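PDB 2Z72: protein-tyrosine-phosphatase, which probably hydrolyses phosphotyrosine esters as a cold-active, zinc-containing phosphatase of the calcineurin-like phosphoesterase family. Local coordinates for residues I59-V73 with Q189-N201. Numbering follows the deposited sequence. Where two conformers were deposited one is given.
Sequences IKQIMPDTYLGIKKV and QWLRSKNTIIKIN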
loop_
_atom_site.group_PDB
_atom_site.type_symbol
_atom_site.label_atom_id
_atom_site.label_comp_id
_atom_site.label_asym_id
_atom_site.label_seq_id
_atom_site.Cartn_x
_atom_site.Cartn_y
_atom_site.Cartn_z
ATOM N N ILE A 59 -6.243 -13.481 -5.173
ATOM C CA ILE A 59 -5.337 -12.412 -4.800
ATOM C C ILE A 59 -5.004 -12.388 -3.319
ATOM O O ILE A 59 -4.171 -11.596 -2.916
ATOM C CB ILE A 59 -5.851 -11.022 -5.240
ATOM C CG1 ILE A 59 -7.157 -10.683 -4.526
ATOM C CG2 ILE A 59 -6.006 -10.977 -6.719
ATOM C CD1 ILE A 59 -7.665 -9.279 -4.801
ATOM N N LYS A 60 -5.633 -13.272 -2.527
ATOM C CA LYS A 60 -5.224 -13.440 -1.146
ATOM C C LYS A 60 -4.106 -14.484 -1.001
ATOM O O LYS A 60 -3.645 -14.719 0.129
ATOM C CB LYS A 60 -6.386 -13.752 -0.213
ATOM C CG LYS A 60 -7.513 -12.721 -0.321
ATOM C CD LYS A 60 -8.638 -12.798 0.698
ATOM C CE LYS A 60 -9.473 -13.992 0.447
ATOM N NZ LYS A 60 -10.698 -14.084 1.346
ATOM N N GLN A 61 -3.614 -15.055 -2.086
ATOM C CA GLN A 61 -2.432 -15.921 -2.039
ATOM C C GLN A 61 -1.202 -15.076 -1.729
ATOM O O GLN A 61 -1.007 -14.014 -2.299
ATOM C CB GLN A 61 -2.304 -16.615 -3.374
ATOM C CG GLN A 61 -3.385 -17.586 -3.724
ATOM C CD GLN A 61 -3.381 -18.081 -5.168
ATOM O OE1 GLN A 61 -2.586 -17.593 -5.995
ATOM N NE2 GLN A 61 -4.322 -18.940 -5.456
ATOM N N ILE A 62 -0.338 -15.624 -0.889
ATOM C CA ILE A 62 0.928 -14.948 -0.564
ATOM C C ILE A 62 1.864 -15.111 -1.738
ATOM O O ILE A 62 2.109 -16.230 -2.196
ATOM C CB ILE A 62 1.552 -15.510 0.714
ATOM C CG1 ILE A 62 0.639 -15.340 1.940
ATOM C CG2 ILE A 62 2.924 -14.908 0.996
ATOM C CD1 ILE A 62 1.000 -16.179 3.139
ATOM N N MET A 63 2.399 -13.998 -2.217
ATOM C CA MET A 63 3.261 -13.964 -3.402
ATOM C C MET A 63 4.700 -13.779 -2.999
ATOM O O MET A 63 5.013 -13.271 -1.915
ATOM C CB MET A 63 2.802 -12.814 -4.292
ATOM C CG MET A 63 1.342 -12.926 -4.639
ATOM S SD MET A 63 0.780 -14.418 -5.437
ATOM C CE MET A 63 1.570 -14.352 -7.005
ATOM N N PRO A 64 5.607 -14.100 -3.914
ATOM C CA PRO A 64 7.040 -13.877 -3.644
ATOM C C PRO A 64 7.329 -12.419 -3.355
ATOM O O PRO A 64 6.596 -11.517 -3.700
ATOM C CB PRO A 64 7.736 -14.296 -4.953
ATOM C CG PRO A 64 6.764 -15.147 -5.684
ATOM C CD PRO A 64 5.373 -14.761 -5.226
ATOM N N ASP A 65 8.488 -12.234 -2.707
ATOM C CA ASP A 65 8.990 -10.898 -2.405
ATOM C C ASP A 65 10.160 -10.484 -3.313
ATOM O O ASP A 65 10.690 -9.391 -3.062
ATOM C CB ASP A 65 9.325 -10.739 -0.921
ATOM C CG ASP A 65 10.381 -11.688 -0.411
ATOM O OD1 ASP A 65 10.321 -12.039 0.778
ATOM O OD2 ASP A 65 11.270 -12.059 -1.240
ATOM N N THR A 66 10.564 -11.314 -4.260
ATOM C CA THR A 66 11.706 -11.058 -5.112
ATOM C C THR A 66 11.353 -11.447 -6.509
ATOM O O THR A 66 10.757 -12.523 -6.696
ATOM C CB THR A 66 12.928 -11.854 -4.593
ATOM O OG1 THR A 66 13.245 -11.393 -3.285
ATOM C CG2 THR A 66 14.107 -11.694 -5.503
ATOM N N TYR A 67 11.679 -10.610 -7.502
ATOM C CA TYR A 67 11.287 -10.768 -8.871
ATOM C C TYR A 67 12.450 -10.357 -9.807
ATOM O O TYR A 67 13.148 -9.360 -9.525
ATOM C CB TYR A 67 10.055 -9.886 -9.281
ATOM C CG TYR A 67 8.874 -10.269 -8.430
ATOM C CD1 TYR A 67 7.945 -11.169 -8.933
ATOM C CD2 TYR A 67 8.682 -9.789 -7.124
ATOM C CE1 TYR A 67 6.864 -11.566 -8.200
ATOM C CE2 TYR A 67 7.635 -10.234 -6.368
ATOM C CZ TYR A 67 6.701 -11.109 -6.915
ATOM O OH TYR A 67 5.627 -11.576 -6.191
ATOM N N LEU A 68 12.621 -11.096 -10.863
ATOM C CA LEU A 68 13.614 -10.833 -11.880
ATOM C C LEU A 68 12.941 -10.573 -13.209
ATOM O O LEU A 68 11.886 -11.150 -13.514
ATOM C CB LEU A 68 14.418 -12.085 -12.161
ATOM C CG LEU A 68 15.262 -12.851 -11.170
ATOM C CD1 LEU A 68 15.931 -14.117 -11.760
ATOM C CD2 LEU A 68 16.267 -11.837 -10.684
ATOM N N GLY A 69 13.593 -9.781 -14.041
ATOM C CA GLY A 69 13.186 -9.642 -15.420
ATOM C C GLY A 69 11.892 -8.938 -15.705
ATOM O O GLY A 69 11.231 -9.197 -16.699
ATOM N N ILE A 70 11.521 -8.019 -14.822
ATOM C CA ILE A 70 10.248 -7.281 -14.979
ATOM C C ILE A 70 10.482 -6.029 -15.821
ATOM O O ILE A 70 11.221 -5.107 -15.431
ATOM C CB ILE A 70 9.628 -6.972 -13.604
ATOM C CG1 ILE A 70 9.456 -8.236 -12.744
ATOM C CG2 ILE A 70 8.313 -6.255 -13.791
ATOM C CD1 ILE A 70 8.758 -9.408 -13.377
ATOM N N LYS A 71 9.844 -5.992 -16.974
ATOM C CA LYS A 71 10.124 -4.939 -17.951
ATOM C C LYS A 71 9.685 -3.558 -17.493
ATOM O O LYS A 71 10.378 -2.581 -17.767
ATOM C CB LYS A 71 9.525 -5.285 -19.321
ATOM C CG LYS A 71 10.244 -6.500 -19.969
ATOM C CD LYS A 71 9.709 -6.879 -21.309
ATOM C CE LYS A 71 10.384 -8.142 -21.907
ATOM N NZ LYS A 71 10.570 -9.260 -20.923
ATOM N N LYS A 72 8.525 -3.469 -16.806
ATOM C CA LYS A 72 8.035 -2.100 -16.479
ATOM C C LYS A 72 7.405 -2.131 -15.110
ATOM O O LYS A 72 6.635 -3.054 -14.802
ATOM C CB LYS A 72 7.221 -1.535 -17.590
ATOM C CG LYS A 72 5.876 -1.832 -17.778
ATOM C CD LYS A 72 5.120 -1.201 -18.947
ATOM C CE LYS A 72 3.777 -1.946 -18.880
ATOM N NZ LYS A 72 2.927 -1.595 -20.015
ATOM N N VAL A 73 7.729 -1.131 -14.355
ATOM C CA VAL A 73 7.241 -1.007 -12.967
ATOM C C VAL A 73 6.770 0.439 -12.782
ATOM O O VAL A 73 7.436 1.368 -13.247
ATOM C CB VAL A 73 8.361 -1.327 -11.956
ATOM C CG1 VAL A 73 7.837 -1.245 -10.502
ATOM C CG2 VAL A 73 8.944 -2.712 -12.167
ATOM N N GLN A 189 -8.097 -10.212 5.494
ATOM C CA GLN A 189 -7.459 -11.420 4.998
ATOM C C GLN A 189 -6.523 -11.066 3.842
ATOM O O GLN A 189 -5.368 -11.557 3.780
ATOM C CB GLN A 189 -8.533 -12.403 4.535
ATOM C CG GLN A 189 -9.323 -12.979 5.684
ATOM C CD GLN A 189 -10.647 -13.560 5.277
ATOM O OE1 GLN A 189 -10.959 -13.775 4.134
ATOM N NE2 GLN A 189 -11.466 -13.820 6.305
ATOM N N TRP A 190 -6.987 -10.236 2.933
ATOM C CA TRP A 190 -6.183 -9.764 1.816
ATOM C C TRP A 190 -4.946 -9.057 2.308
ATOM O O TRP A 190 -3.795 -9.363 1.883
ATOM C CB TRP A 190 -7.029 -8.881 0.976
ATOM C CG TRP A 190 -6.450 -8.186 -0.201
ATOM C CD1 TRP A 190 -5.889 -8.664 -1.338
ATOM C CD2 TRP A 190 -6.466 -6.752 -0.374
ATOM N NE1 TRP A 190 -5.527 -7.662 -2.201
ATOM C CE2 TRP A 190 -5.879 -6.485 -1.617
ATOM C CE3 TRP A 190 -6.901 -5.709 0.409
ATOM C CZ2 TRP A 190 -5.724 -5.183 -2.113
ATOM C CZ3 TRP A 190 -6.761 -4.418 -0.077
ATOM C CH2 TRP A 190 -6.184 -4.166 -1.312
ATOM N N LEU A 191 -5.059 -8.109 3.232
ATOM C CA LEU A 191 -3.912 -7.381 3.744
ATOM C C LEU A 191 -2.937 -8.306 4.436
ATOM O O LEU A 191 -1.726 -8.120 4.319
ATOM C CB LEU A 191 -4.356 -6.283 4.700
ATOM C CG LEU A 191 -5.127 -5.124 4.058
ATOM C CD1 LEU A 191 -5.722 -4.250 5.144
ATOM C CD2 LEU A 191 -4.230 -4.299 3.122
ATOM N N ARG A 192 -3.411 -9.303 5.189
ATOM C CA ARG A 192 -2.553 -10.223 5.918
ATOM C C ARG A 192 -1.763 -11.169 5.011
ATOM O O ARG A 192 -0.894 -11.864 5.489
ATOM C CB ARG A 192 -3.362 -10.969 6.965
ATOM C CG ARG A 192 -3.642 -10.090 8.197
ATOM C CD ARG A 192 -4.688 -10.732 9.089
ATOM N NE ARG A 192 -4.963 -9.948 10.270
ATOM C CZ ARG A 192 -5.767 -8.891 10.312
ATOM N NH1 ARG A 192 -5.939 -8.265 11.471
ATOM N NH2 ARG A 192 -6.375 -8.478 9.240
ATOM N N SER A 193 -2.061 -11.175 3.705
ATOM C CA SER A 193 -1.300 -11.916 2.732
ATOM C C SER A 193 -0.105 -11.131 2.169
ATOM O O SER A 193 0.726 -11.698 1.479
ATOM C CB SER A 193 -2.137 -12.465 1.605
ATOM O OG SER A 193 -2.503 -11.432 0.711
ATOM N N LYS A 194 -0.081 -9.820 2.428
ATOM C CA LYS A 194 0.857 -8.943 1.741
ATOM C C LYS A 194 2.250 -8.949 2.344
ATOM O O LYS A 194 2.474 -9.275 3.498
ATOM C CB LYS A 194 0.252 -7.527 1.680
ATOM C CG LYS A 194 -1.052 -7.458 0.899
ATOM C CD LYS A 194 -0.991 -8.038 -0.508
ATOM C CE LYS A 194 -2.269 -7.954 -1.282
ATOM N NZ LYS A 194 -2.122 -8.673 -2.587
ATOM N N ASN A 195 3.194 -8.603 1.458
ATOM C CA ASN A 195 4.578 -8.352 1.826
ATOM C C ASN A 195 4.718 -6.944 2.375
ATOM O O ASN A 195 3.862 -6.066 2.229
ATOM C CB ASN A 195 5.495 -8.554 0.623
ATOM C CG ASN A 195 5.560 -10.004 0.200
ATOM O OD1 ASN A 195 5.824 -10.860 1.050
ATOM N ND2 ASN A 195 5.303 -10.316 -1.052
ATOM N N THR A 196 5.899 -6.731 2.972
ATOM C CA THR A 196 6.318 -5.451 3.529
ATOM C C THR A 196 7.527 -4.899 2.795
ATOM O O THR A 196 7.665 -3.699 2.596
ATOM C CB THR A 196 6.509 -5.586 5.042
ATOM O OG1 THR A 196 5.312 -6.120 5.617
ATOM C CG2 THR A 196 6.776 -4.272 5.736
ATOM N N ILE A 197 8.472 -5.780 2.383
ATOM C CA ILE A 197 9.651 -5.399 1.665
ATOM C C ILE A 197 9.760 -6.287 0.433
ATOM O O ILE A 197 9.683 -7.514 0.571
ATOM C CB ILE A 197 10.929 -5.571 2.534
ATOM C CG1 ILE A 197 10.840 -4.848 3.855
ATOM C CG2 ILE A 197 12.167 -5.091 1.763
ATOM C CD1 ILE A 197 11.649 -5.462 4.972
ATOM N N ILE A 198 10.000 -5.719 -0.742
ATOM C CA ILE A 198 10.205 -6.545 -1.945
ATOM C C ILE A 198 11.373 -6.008 -2.757
ATOM O O ILE A 198 11.810 -4.867 -2.617
ATOM C CB ILE A 198 8.936 -6.658 -2.808
ATOM C CG1 ILE A 198 8.547 -5.331 -3.472
ATOM C CG2 ILE A 198 7.807 -7.260 -2.017
ATOM C CD1 ILE A 198 7.468 -5.466 -4.525
ATOM N N LYS A 199 11.869 -6.885 -3.627
ATOM C CA LYS A 199 12.935 -6.570 -4.575
ATOM C C LYS A 199 12.453 -6.911 -5.962
ATOM O O LYS A 199 11.981 -8.018 -6.196
ATOM C CB LYS A 199 14.176 -7.411 -4.224
ATOM C CG LYS A 199 15.417 -7.072 -5.051
ATOM C CD LYS A 199 16.622 -7.980 -4.591
ATOM C CE LYS A 199 17.819 -7.888 -5.488
ATOM N NZ LYS A 199 18.777 -8.907 -5.005
ATOM N N ILE A 200 12.483 -5.955 -6.872
ATOM C CA ILE A 200 12.165 -6.203 -8.258
ATOM C C ILE A 200 13.366 -5.721 -9.075
ATOM O O ILE A 200 13.762 -4.566 -9.013
ATOM C CB ILE A 200 10.883 -5.488 -8.739
ATOM C CG1 ILE A 200 9.684 -5.847 -7.892
ATOM C CG2 ILE A 200 10.655 -5.760 -10.220
ATOM C CD1 ILE A 200 8.404 -5.113 -8.282
ATOM N N ASN A 201 13.963 -6.631 -9.827
ATOM C CA ASN A 201 15.161 -6.293 -10.635
ATOM C C ASN A 201 16.211 -5.773 -9.650
ATOM O O ASN A 201 16.493 -6.453 -8.657
ATOM C CB ASN A 201 14.835 -5.330 -11.781
ATOM C CG ASN A 201 13.684 -5.818 -12.647
ATOM O OD1 ASN A 201 13.474 -7.021 -12.824
ATOM N ND2 ASN A 201 13.005 -4.824 -13.250
HETATM O O HOH W 1 -1.352 -11.312 -1.714
HETATM O O HOH W 2 1.329 -11.405 -1.250
HETATM O O HOH W 3 7.755 -13.299 1.567
HETATM O O HOH W 4 15.467 -8.919 -7.999
#
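Asn201 clasps the backbone of Ile70 with both ends of its amide: OD1 takes the Ile70 N-H on a lone pair at 3.0 Å, and ND2 donates to Ile70 O at 2.8 Å, close to the Asn201 amide plane. This double grip fixes the flip of the amide and ties the turn after strand 66-67 to the end of strand 197-200. Between the strands, Lys199 N bonds to Asp65 O (2.8 Å), Tyr67 N to Lys199 O and Asn201 N to Tyr67 O. Beside Tyr67, Ile200 sets CG1 obliquely against the ring and CG2 against Ile70 CG1 (3.7 Å); Val73 CG2 meets that same methyl tip to tip. Strand 66-67, parallel to 197-200, is an outermost strand of a mixed sheet in the calcineurin-like phosphoesterase fold. Upstream, Asn195 ND2 points almost straight at Met63 O (3.1 Å, 171° at the hydrogen), though from above the carbonyl plane. At the far end Lys60, bent at chi3 (-71°), brings NZ to Gln189 OE1 (2.8 Å), while its CG lies at the edge of the Trp190 ring. A water accepts from Lys194 NZ and donates to Ser193 OG (2.7 Å), with Ile59 O and Gln61 O also within hydrogen-bonding distance. Within 59-73, Tyr67 OH donates to Pro64 O (2.7 Å). Farther out, Arg229 holds Asn195 OD1, Glu186 pairs with Lys60, and Asp133 binds both Trp190 NE1 and Lys194 NZ.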